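Imidazoleglycerol-phosphate dehydratase (Staphylococcus aureus subsp. aureus, PDB 2AE8) catalyses the dehydration of D-erythro-1-(imidazol-4-yl)glycerol 3-phosphate to 3-(imidazol-4-yl)-2-oxopropyl phosphate, a manganese-dependent step of L-histidine biosynthesis. Local coordinates at residues K113-Y118 / V134-R139; I56-G61 / L78-Q83; I123-T128 / T186-E191. All blocks are in the same frame, centred on the assembly; numbering follows the deposited sequence.

Contact 1: residues K113-Y118 / V134-R139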
loop_
_atom_site.group_PDB
_atom_site.type_symbol
_atom_site.label_atom_id
_atom_site.label_comp_id
_atom_site.label_asym_id
_atom_site.label_seq_id
_atom_site.Cartn_x
_atom_site.Cartn_y
_atom_site.Cartn_z
ATOM N N LYS B 113 6.964 34.233 48.486
ATOM C CA LYS B 113 8.347 34.286 48.009
ATOM C C LYS B 113 8.948 32.889 47.887
ATOM O O LYS B 113 9.650 32.592 46.919
ATOM C CB LYS B 113 9.212 35.192 48.898
ATOM C CG LYS B 113 9.551 36.582 48.285
ATOM C CD LYS B 113 8.338 37.532 48.160
ATOM C CE LYS B 113 8.100 38.353 49.432
ATOM N NZ LYS B 113 7.429 37.586 50.540
ATOM N N HIS B 114 8.648 32.040 48.868
ATOM C CA HIS B 114 9.176 30.687 48.933
ATOM C C HIS B 114 8.059 29.626 48.866
ATOM O O HIS B 114 7.297 29.444 49.825
ATOM C CB HIS B 114 9.977 30.500 50.226
ATOM C CG HIS B 114 11.261 31.275 50.277
ATOM N ND1 HIS B 114 11.568 32.136 51.312
ATOM C CD2 HIS B 114 12.322 31.309 49.434
ATOM C CE1 HIS B 114 12.758 32.670 51.102
ATOM N NE2 HIS B 114 13.237 32.186 49.969
ATOM N N PHE B 115 7.986 28.918 47.740
ATOM C CA PHE B 115 7.024 27.826 47.559
ATOM C C PHE B 115 7.667 26.643 46.816
ATOM O O PHE B 115 8.745 26.784 46.230
ATOM C CB PHE B 115 5.761 28.330 46.844
ATOM C CG PHE B 115 6.042 29.277 45.709
ATOM C CD1 PHE B 115 6.471 28.798 44.471
ATOM C CD2 PHE B 115 5.889 30.645 45.877
ATOM C CE1 PHE B 115 6.747 29.669 43.423
ATOM C CE2 PHE B 115 6.151 31.526 44.827
ATOM C CZ PHE B 115 6.586 31.035 43.598
ATOM N N VAL B 116 7.008 25.487 46.867
ATOM C CA VAL B 116 7.499 24.252 46.240
ATOM C C VAL B 116 7.738 24.443 44.735
ATOM O O VAL B 116 8.683 23.884 44.183
ATOM C CB VAL B 116 6.536 23.056 46.534
ATOM C CG1 VAL B 116 6.901 21.791 45.737
ATOM C CG2 VAL B 116 6.511 22.756 48.037
ATOM N N ARG B 117 6.888 25.252 44.099
ATOM C CA ARG B 117 7.036 25.670 42.691
ATOM C C ARG B 117 6.602 24.620 41.652
ATOM O O ARG B 117 5.907 24.956 40.685
ATOM C CB ARG B 117 8.451 26.193 42.365
ATOM C CG ARG B 117 8.578 26.613 40.899
ATOM C CD ARG B 117 9.914 27.196 40.537
ATOM N NE ARG B 117 10.042 27.180 39.084
ATOM C CZ ARG B 117 11.028 27.746 38.393
ATOM N NH1 ARG B 117 11.986 28.422 39.018
ATOM N NH2 ARG B 117 11.051 27.637 37.066
ATOM N N TYR B 118 7.009 23.371 41.862
ATOM C CA TYR B 118 6.704 22.271 40.945
ATOM C C TYR B 118 5.648 21.352 41.540
ATOM O O TYR B 118 5.779 20.906 42.675
ATOM C CB TYR B 118 7.985 21.469 40.644
ATOM C CG TYR B 118 9.158 22.342 40.224
ATOM C CD1 TYR B 118 10.098 22.786 41.163
ATOM C CD2 TYR B 118 9.319 22.739 38.895
ATOM C CE1 TYR B 118 11.168 23.600 40.792
ATOM C CE2 TYR B 118 10.386 23.550 38.513
ATOM C CZ TYR B 118 11.297 23.985 39.475
ATOM O OH TYR B 118 12.350 24.784 39.100
ATOM N N VAL B 134 2.428 21.284 36.721
ATOM C CA VAL B 134 2.548 22.754 36.763
ATOM C C VAL B 134 3.865 23.248 37.335
ATOM O O VAL B 134 4.429 22.652 38.259
ATOM C CB VAL B 134 1.290 23.545 37.337
ATOM C CG1 VAL B 134 0.047 22.694 37.542
ATOM C CG2 VAL B 134 1.627 24.470 38.541
ATOM N N ASP B 135 4.375 24.305 36.724
ATOM C CA ASP B 135 5.565 24.965 37.197
ATOM C C ASP B 135 5.197 26.431 37.364
ATOM O O ASP B 135 4.875 27.109 36.381
ATOM C CB ASP B 135 6.714 24.790 36.191
ATOM C CG ASP B 135 7.981 25.557 36.586
ATOM O OD1 ASP B 135 7.992 26.207 37.654
ATOM O OD2 ASP B 135 8.970 25.515 35.814
ATOM N N ILE B 136 5.221 26.910 38.612
ATOM C CA ILE B 136 5.075 28.354 38.870
ATOM C C ILE B 136 6.402 29.002 38.456
ATOM O O ILE B 136 7.265 29.278 39.288
ATOM C CB ILE B 136 4.727 28.648 40.350
ATOM C CG1 ILE B 136 3.475 27.871 40.778
ATOM C CG2 ILE B 136 4.519 30.147 40.570
ATOM C CD1 ILE B 136 3.166 27.960 42.305
ATOM N N SER B 137 6.557 29.214 37.150
ATOM C CA SER B 137 7.826 29.586 36.547
ATOM C C SER B 137 7.921 31.060 36.191
ATOM O O SER B 137 9.022 31.593 36.007
ATOM C CB SER B 137 8.008 28.798 35.251
ATOM O OG SER B 137 6.950 29.120 34.370
ATOM N N GLY B 138 6.775 31.704 36.036
ATOM C CA GLY B 138 6.735 33.054 35.472
ATOM C C GLY B 138 6.779 33.090 33.950
ATOM O O GLY B 138 6.694 34.162 33.364
ATOM N N ARG B 139 6.906 31.922 33.310
ATOM C CA ARG B 139 6.859 31.832 31.842
ATOM C C ARG B 139 5.494 31.279 31.410
ATOM O O ARG B 139 5.235 30.087 31.564
ATOM C CB ARG B 139 7.977 30.913 31.324
ATOM C CG ARG B 139 9.399 31.408 31.580
ATOM C CD ARG B 139 10.420 30.396 31.016
ATOM N NE ARG B 139 10.479 29.173 31.816
ATOM C CZ ARG B 139 11.371 28.960 32.784
ATOM N NH1 ARG B 139 12.263 29.904 33.081
ATOM N NH2 ARG B 139 11.375 27.815 33.465
#
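Arg117 lays its guanidinium side-on against the carboxylate of Asp135, one nitrogen to each oxygen. Arg117 NE gives Asp135 OD1 a short, nearly straight bond of 2.7 Å, while its NH2 makes the longer one of 3.2 Å to Asp135 OD2. Both oxygens use their syn lone pairs, and the two flat groups lie only 26° apart, so this salt bridge fixes the rotation of each. The reach comes from an arginine chain that is extended all the way to NE (chi1 180°, chi2 177°). Tyr118 lies beside Asp135, its CE2 3.6 Å from OD2; the ring also has Arg117 CG over one face, and its OH sits above the centre of the guanidinium. That hydroxyl is itself hydrogen-bonded to Lys195 of a second subunit. Arg139 brings its NH2 to 3.6 Å from NH2 of Arg117. By similarity both arginines bind the substrate, and their closeness is consistent with a pocket for the substrate's phosphate; Asp135 would then be the second-shell residue that orients Arg117. On the apolar side, the Phe115 ring meets Ile136, with CE1 3.7 Å from CG2. The backbones join where Ile136 N donates to Arg117 O at 2.9 Å, next to the antiparallel, non-hydrogen-bonded pair Tyr118 and Asp135. Here the link entering strand 118-125 meets the end of strand 128-135, its sheet neighbour, while Ile109 of helix 90-111 packs on Phe115 and Ile136, and Ala204 of helix 186-205 on Val134 and Ile136.

Contact 2: residues I56-G61 / L78-Q83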
loop_
_atom_site.group_PDB
_atom_site.type_symbol
_atom_site.label_atom_id
_atom_site.label_comp_id
_atom_site.label_asym_id
_atom_site.label_seq_id
_atom_site.Cartn_x
_atom_site.Cartn_y
_atom_site.Cartn_z
ATOM N N ILE B 56 -19.826 29.888 44.667
ATOM C CA ILE B 56 -19.578 29.955 43.228
ATOM C C ILE B 56 -20.868 30.076 42.419
ATOM O O ILE B 56 -21.673 29.150 42.353
ATOM C CB ILE B 56 -18.694 28.772 42.772
ATOM C CG1 ILE B 56 -17.313 28.880 43.443
ATOM C CG2 ILE B 56 -18.566 28.760 41.237
ATOM C CD1 ILE B 56 -16.611 27.589 43.672
ATOM N N ASN B 57 -21.059 31.245 41.827
ATOM C CA ASN B 57 -22.246 31.542 41.047
ATOM C C ASN B 57 -21.871 32.114 39.689
ATOM O O ASN B 57 -21.967 33.337 39.468
ATOM C CB ASN B 57 -23.155 32.520 41.807
ATOM C CG ASN B 57 -24.459 32.795 41.071
ATOM O OD1 ASN B 57 -24.995 31.920 40.383
ATOM N ND2 ASN B 57 -24.971 34.013 41.205
ATOM N N THR B 58 -21.443 31.227 38.778
ATOM C CA THR B 58 -20.974 31.641 37.443
ATOM C C THR B 58 -22.109 31.835 36.449
ATOM O O THR B 58 -21.934 32.490 35.416
ATOM C CB THR B 58 -20.025 30.593 36.811
ATOM O OG1 THR B 58 -20.771 29.402 36.501
ATOM C CG2 THR B 58 -18.875 30.243 37.756
ATOM N N GLY B 59 -23.253 31.238 36.745
ATOM C CA GLY B 59 -24.362 31.182 35.797
ATOM C C GLY B 59 -24.230 30.040 34.794
ATOM O O GLY B 59 -24.995 29.973 33.828
ATOM N N VAL B 60 -23.255 29.149 35.014
ATOM C CA VAL B 60 -23.039 27.984 34.153
ATOM C C VAL B 60 -22.903 26.793 35.082
ATOM O O VAL B 60 -21.910 26.671 35.812
ATOM C CB VAL B 60 -21.754 28.117 33.299
ATOM C CG1 VAL B 60 -21.565 26.895 32.402
ATOM C CG2 VAL B 60 -21.764 29.394 32.466
ATOM N N GLY B 61 -23.913 25.929 35.074
ATOM C CA GLY B 61 -23.999 24.822 36.027
ATOM C C GLY B 61 -22.767 23.934 36.058
ATOM O O GLY B 61 -22.227 23.636 37.125
ATOM N N LEU B 78 -12.711 30.179 46.608
ATOM C CA LEU B 78 -13.198 31.013 45.533
ATOM C C LEU B 78 -14.568 31.555 45.855
ATOM O O LEU B 78 -15.453 30.821 46.300
ATOM C CB LEU B 78 -13.305 30.207 44.230
ATOM C CG LEU B 78 -12.260 30.347 43.143
ATOM C CD1 LEU B 78 -12.618 29.396 41.997
ATOM C CD2 LEU B 78 -12.186 31.782 42.637
ATOM N N ASN B 79 -14.749 32.842 45.613
ATOM C CA ASN B 79 -16.071 33.417 45.629
ATOM C C ASN B 79 -16.324 34.141 44.333
ATOM O O ASN B 79 -15.630 35.094 43.993
ATOM C CB ASN B 79 -16.278 34.312 46.852
ATOM C CG ASN B 79 -16.305 33.513 48.133
ATOM O OD1 ASN B 79 -17.357 33.059 48.561
ATOM N ND2 ASN B 79 -15.136 33.270 48.709
ATOM N N ILE B 80 -17.318 33.659 43.602
ATOM C CA ILE B 80 -17.606 34.192 42.291
ATOM C C ILE B 80 -19.046 34.635 42.209
ATOM O O ILE B 80 -19.962 33.887 42.533
ATOM C CB ILE B 80 -17.312 33.162 41.168
ATOM C CG1 ILE B 80 -15.851 32.686 41.246
ATOM C CG2 ILE B 80 -17.642 33.760 39.798
ATOM C CD1 ILE B 80 -15.453 31.647 40.200
ATOM N N GLU B 81 -19.226 35.865 41.766
ATOM C CA GLU B 81 -20.538 36.357 41.429
ATOM C C GLU B 81 -20.506 36.901 40.020
ATOM O O GLU B 81 -19.831 37.892 39.742
ATOM C CB GLU B 81 -20.997 37.414 42.439
ATOM C CG GLU B 81 -21.634 36.808 43.677
ATOM C CD GLU B 81 -23.015 36.240 43.401
ATOM O OE1 GLU B 81 -23.672 36.709 42.448
ATOM O OE2 GLU B 81 -23.442 35.327 44.129
ATOM N N ALA B 82 -21.213 36.218 39.125
ATOM C CA ALA B 82 -21.286 36.627 37.731
ATOM C C ALA B 82 -22.703 37.072 37.396
ATOM O O ALA B 82 -23.676 36.505 37.910
ATOM C CB ALA B 82 -20.853 35.494 36.823
ATOM N N GLN B 83 -22.810 38.103 36.555
ATOM C CA GLN B 83 -24.103 38.626 36.102
ATOM C C GLN B 83 -24.059 38.855 34.594
ATOM O O GLN B 83 -23.007 39.202 34.038
ATOM C CB GLN B 83 -24.477 39.935 36.820
ATOM C CG GLN B 83 -24.278 39.968 38.354
ATOM C CD GLN B 83 -25.038 38.875 39.110
ATOM O OE1 GLN B 83 -24.497 38.258 40.034
ATOM N NE2 GLN B 83 -26.291 38.628 38.719
#
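Asn57 reaches over to Glu81 and gives its amide hydrogen to the carboxylate from above rather than in its plane: Asn57 ND2 to Glu81 OE1 is 3.2 Å, with the donor 40° out of the carboxylate plane. The bond stays close to the amide plane of Asn57, and the two flat groups are turned 61° apart. Asn57 carries its amide that way because CG stands anti to the backbone N (chi1 -176°), while the Glu81 chain bends back to meet it. The other oxygen, OE2, is held by His55. Beneath this polar pair the strands run parallel. The backbone of Asn57 is gripped at both ends, its N donating to Ile80 O at 2.9 Å and its O accepting from Ala82 N at 3.0 Å. On the opposite face Ile56 lies beside Ile80, CG2 to CD1 4.4 Å, and Leu67 of helix 61-74 packs on Ile80. Past the strand, Thr58 OG1 accepts from Val60 N at 2.9 Å, an ST turn that brings the chain to the N-cap of that helix; the hydroxyl is also hydrogen-bonded to Asn64 OD1 within the helix. Strand 55-57, helix 61-74 and strand 77-82 thus form a beta-alpha-beta crossover, with the two parallel strands adjacent in the sheet.

Contact 3: residues I123-T128 / T186-E191. With MG (magnesium ion), chain L; MG (magnesium ion), chain T.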
loop_
_atom_site.group_PDB
_atom_site.type_symbol
_atom_site.label_atom_id
_atom_site.label_comp_id
_atom_site.label_asym_id
_atom_site.label_seq_id
_atom_site.Cartn_x
_atom_site.Cartn_y
_atom_site.Cartn_z
ATOM N N ILE B 123 -4.616 11.748 38.169
ATOM C CA ILE B 123 -5.945 11.438 38.690
ATOM C C ILE B 123 -6.674 10.442 37.774
ATOM O O ILE B 123 -6.874 10.735 36.587
ATOM C CB ILE B 123 -6.833 12.696 38.829
ATOM C CG1 ILE B 123 -6.267 13.679 39.873
ATOM C CG2 ILE B 123 -8.318 12.291 39.142
ATOM C CD1 ILE B 123 -6.475 13.247 41.303
ATOM N N PRO B 124 -7.102 9.297 38.334
ATOM C CA PRO B 124 -7.939 8.370 37.608
ATOM C C PRO B 124 -9.419 8.684 37.873
ATOM O O PRO B 124 -9.785 9.136 38.980
ATOM C CB PRO B 124 -7.554 7.037 38.225
ATOM C CG PRO B 124 -7.305 7.406 39.723
ATOM C CD PRO B 124 -6.831 8.829 39.715
HETATM N N MSE B 125 -10.248 8.502 36.854
HETATM C CA MSE B 125 -11.690 8.625 37.002
HETATM C C MSE B 125 -12.299 7.489 36.206
HETATM O O MSE B 125 -12.533 7.628 35.012
HETATM C CB MSE B 125 -12.201 9.971 36.469
HETATM C CG MSE B 125 -11.902 11.177 37.329
HETATM SE SE MSE B 125 -12.899 11.166 39.044
HETATM C CE MSE B 125 -14.685 10.795 38.354
ATOM N N ASP B 126 -12.557 6.371 36.879
ATOM C CA ASP B 126 -12.891 5.117 36.224
ATOM C C ASP B 126 -11.930 4.870 35.047
ATOM O O ASP B 126 -10.729 4.715 35.275
ATOM C CB ASP B 126 -14.381 5.063 35.824
ATOM C CG ASP B 126 -15.314 4.951 37.048
ATOM O OD1 ASP B 126 -14.846 4.498 38.112
ATOM O OD2 ASP B 126 -16.500 5.324 36.956
ATOM N N GLU B 127 -12.450 4.863 33.815
ATOM C CA GLU B 127 -11.653 4.568 32.612
ATOM C C GLU B 127 -10.583 5.621 32.303
ATOM O O GLU B 127 -9.591 5.346 31.622
ATOM C CB GLU B 127 -12.583 4.387 31.395
ATOM C CG GLU B 127 -13.085 5.705 30.719
ATOM C CD GLU B 127 -13.931 6.611 31.618
ATOM O OE1 GLU B 127 -13.918 7.850 31.412
ATOM O OE2 GLU B 127 -14.603 6.097 32.538
ATOM N N THR B 128 -10.789 6.830 32.814
ATOM C CA THR B 128 -9.949 7.976 32.454
ATOM C C THR B 128 -8.738 8.053 33.358
ATOM O O THR B 128 -8.822 7.717 34.547
ATOM C CB THR B 128 -10.749 9.281 32.591
ATOM O OG1 THR B 128 -11.703 9.346 31.535
ATOM C CG2 THR B 128 -9.844 10.525 32.512
ATOM N N THR B 186 -16.666 11.691 28.860
ATOM C CA THR B 186 -16.270 13.087 28.769
ATOM C C THR B 186 -16.366 13.799 30.123
ATOM O O THR B 186 -15.521 14.622 30.440
ATOM C CB THR B 186 -17.119 13.835 27.726
ATOM O OG1 THR B 186 -17.129 13.079 26.510
ATOM C CG2 THR B 186 -16.547 15.217 27.433
ATOM N N HIS B 187 -17.400 13.487 30.907
ATOM C CA HIS B 187 -17.536 14.064 32.246
ATOM C C HIS B 187 -16.313 13.670 33.094
ATOM O O HIS B 187 -15.699 14.519 33.739
ATOM C CB HIS B 187 -18.852 13.604 32.904
ATOM C CG HIS B 187 -19.155 14.297 34.193
ATOM N ND1 HIS B 187 -20.209 15.180 34.335
ATOM C CD2 HIS B 187 -18.528 14.262 35.395
ATOM C CE1 HIS B 187 -20.228 15.645 35.574
ATOM N NE2 HIS B 187 -19.223 15.100 36.238
ATOM N N HIS B 188 -15.942 12.392 33.041
ATOM C CA HIS B 188 -14.785 11.874 33.746
ATOM C C HIS B 188 -13.496 12.528 33.261
ATOM O O HIS B 188 -12.587 12.803 34.055
ATOM C CB HIS B 188 -14.666 10.359 33.540
ATOM C CG HIS B 188 -15.722 9.571 34.241
ATOM N ND1 HIS B 188 -15.853 8.213 34.085
ATOM C CD2 HIS B 188 -16.711 9.952 35.091
ATOM C CE1 HIS B 188 -16.865 7.783 34.821
ATOM N NE2 HIS B 188 -17.403 8.820 35.440
ATOM N N GLU B 189 -13.413 12.749 31.946
ATOM C CA GLU B 189 -12.218 13.314 31.339
ATOM C C GLU B 189 -11.974 14.723 31.873
ATOM O O GLU B 189 -10.882 15.056 32.306
ATOM C CB GLU B 189 -12.382 13.354 29.812
ATOM C CG GLU B 189 -12.158 12.007 29.100
ATOM C CD GLU B 189 -12.698 11.994 27.664
ATOM O OE1 GLU B 189 -13.187 13.037 27.161
ATOM O OE2 GLU B 189 -12.688 10.909 27.058
ATOM N N ILE B 190 -12.993 15.559 31.792
ATOM C CA ILE B 190 -12.900 16.917 32.282
ATOM C C ILE B 190 -12.660 16.953 33.799
ATOM O O ILE B 190 -11.837 17.724 34.290
ATOM C CB ILE B 190 -14.174 17.690 31.917
ATOM C CG1 ILE B 190 -14.312 17.733 30.380
ATOM C CG2 ILE B 190 -14.109 19.105 32.489
ATOM C CD1 ILE B 190 -15.704 18.136 29.886
ATOM N N GLU B 191 -13.386 16.121 34.532
ATOM C CA GLU B 191 -13.236 16.075 35.984
ATOM C C GLU B 191 -11.833 15.662 36.413
ATOM O O GLU B 191 -11.240 16.304 37.280
ATOM C CB GLU B 191 -14.309 15.187 36.621
ATOM C CG GLU B 191 -14.206 15.101 38.126
ATOM C CD GLU B 191 -15.530 14.769 38.797
ATOM O OE1 GLU B 191 -16.560 14.614 38.104
ATOM O OE2 GLU B 191 -15.536 14.660 40.035
HETATM MG MG MG L . -18.557 15.157 38.524
HETATM MG MG MG T . -18.951 8.777 36.971
HETATM O O HOH W 1 -18.024 7.235 38.098
HETATM O O HOH W 2 -18.389 10.951 38.064
HETATM O O HOH W 3 -19.760 6.892 36.106
#
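His188 stands nearly coplanar with the Glu127 carboxylate (19°), and the side chains meet at about a right angle. Here the first turn of helix 186-205, carrying the metal-binding sequence His187-His188-x-x-Glu191, packs on the type II' hairpin turn from Met125 to Thr128. His188 ND1 donates to the syn lone pair of Glu127 OE2 at 2.9 Å, almost exactly in the ring plane. The bond fixes the imidazole's rotation, pointing His188 NE2 at one magnesium ion, 2.2 Å away. Glu127 is a second-shell residue here; chi1 of 81° tucks its chain back, and Thr128 OG1 steadies the other oxygen, Glu127 OE1, by donating to it at 2.7 Å, with Asn185 N as a second grip. Asp126 takes a different attitude: its carboxylate is turned 76° from the His188 ring, with OD2 3.3 Å from CE1, and it forms a salt bridge with Arg166 of a neighbouring subunit. Selenomethionine Met125 crosses His188 and Glu191 at about right angles, its CE 3.9 Å from His188 CD2. His187 and Glu191 turn to the second magnesium ion, which Glu191 OE1 binds at 2.1 Å together with His92 of that neighbouring subunit. His91 and Glu95 of the same subunit complete the first site, which also has three waters, one of which donates to Asp126 OD2 at 2.7 Å.

How the contacts relate
Contact 3 is the most buried of the three; contacts 1 and 2 are partly exposed. Contacts 1 and 3 share one sheet through the neighbouring strands 118-125 and 128-135, which they meet far from each other, with centres 26 Å apart. Helix 186-205 supplies a segment to contact 3 and packs against contact 1. Contact 2 belongs to the other sheet, in the other half of the duplicated beta-alpha-beta sandwich, and no other subunit touches it. Its chemistry is parallel backbone bonding with one amide-carboxylate bond, whereas, at subunit boundaries, contact 1 holds Arg117 by a salt bridge and contact 3 orients one metal-binding histidine, His188.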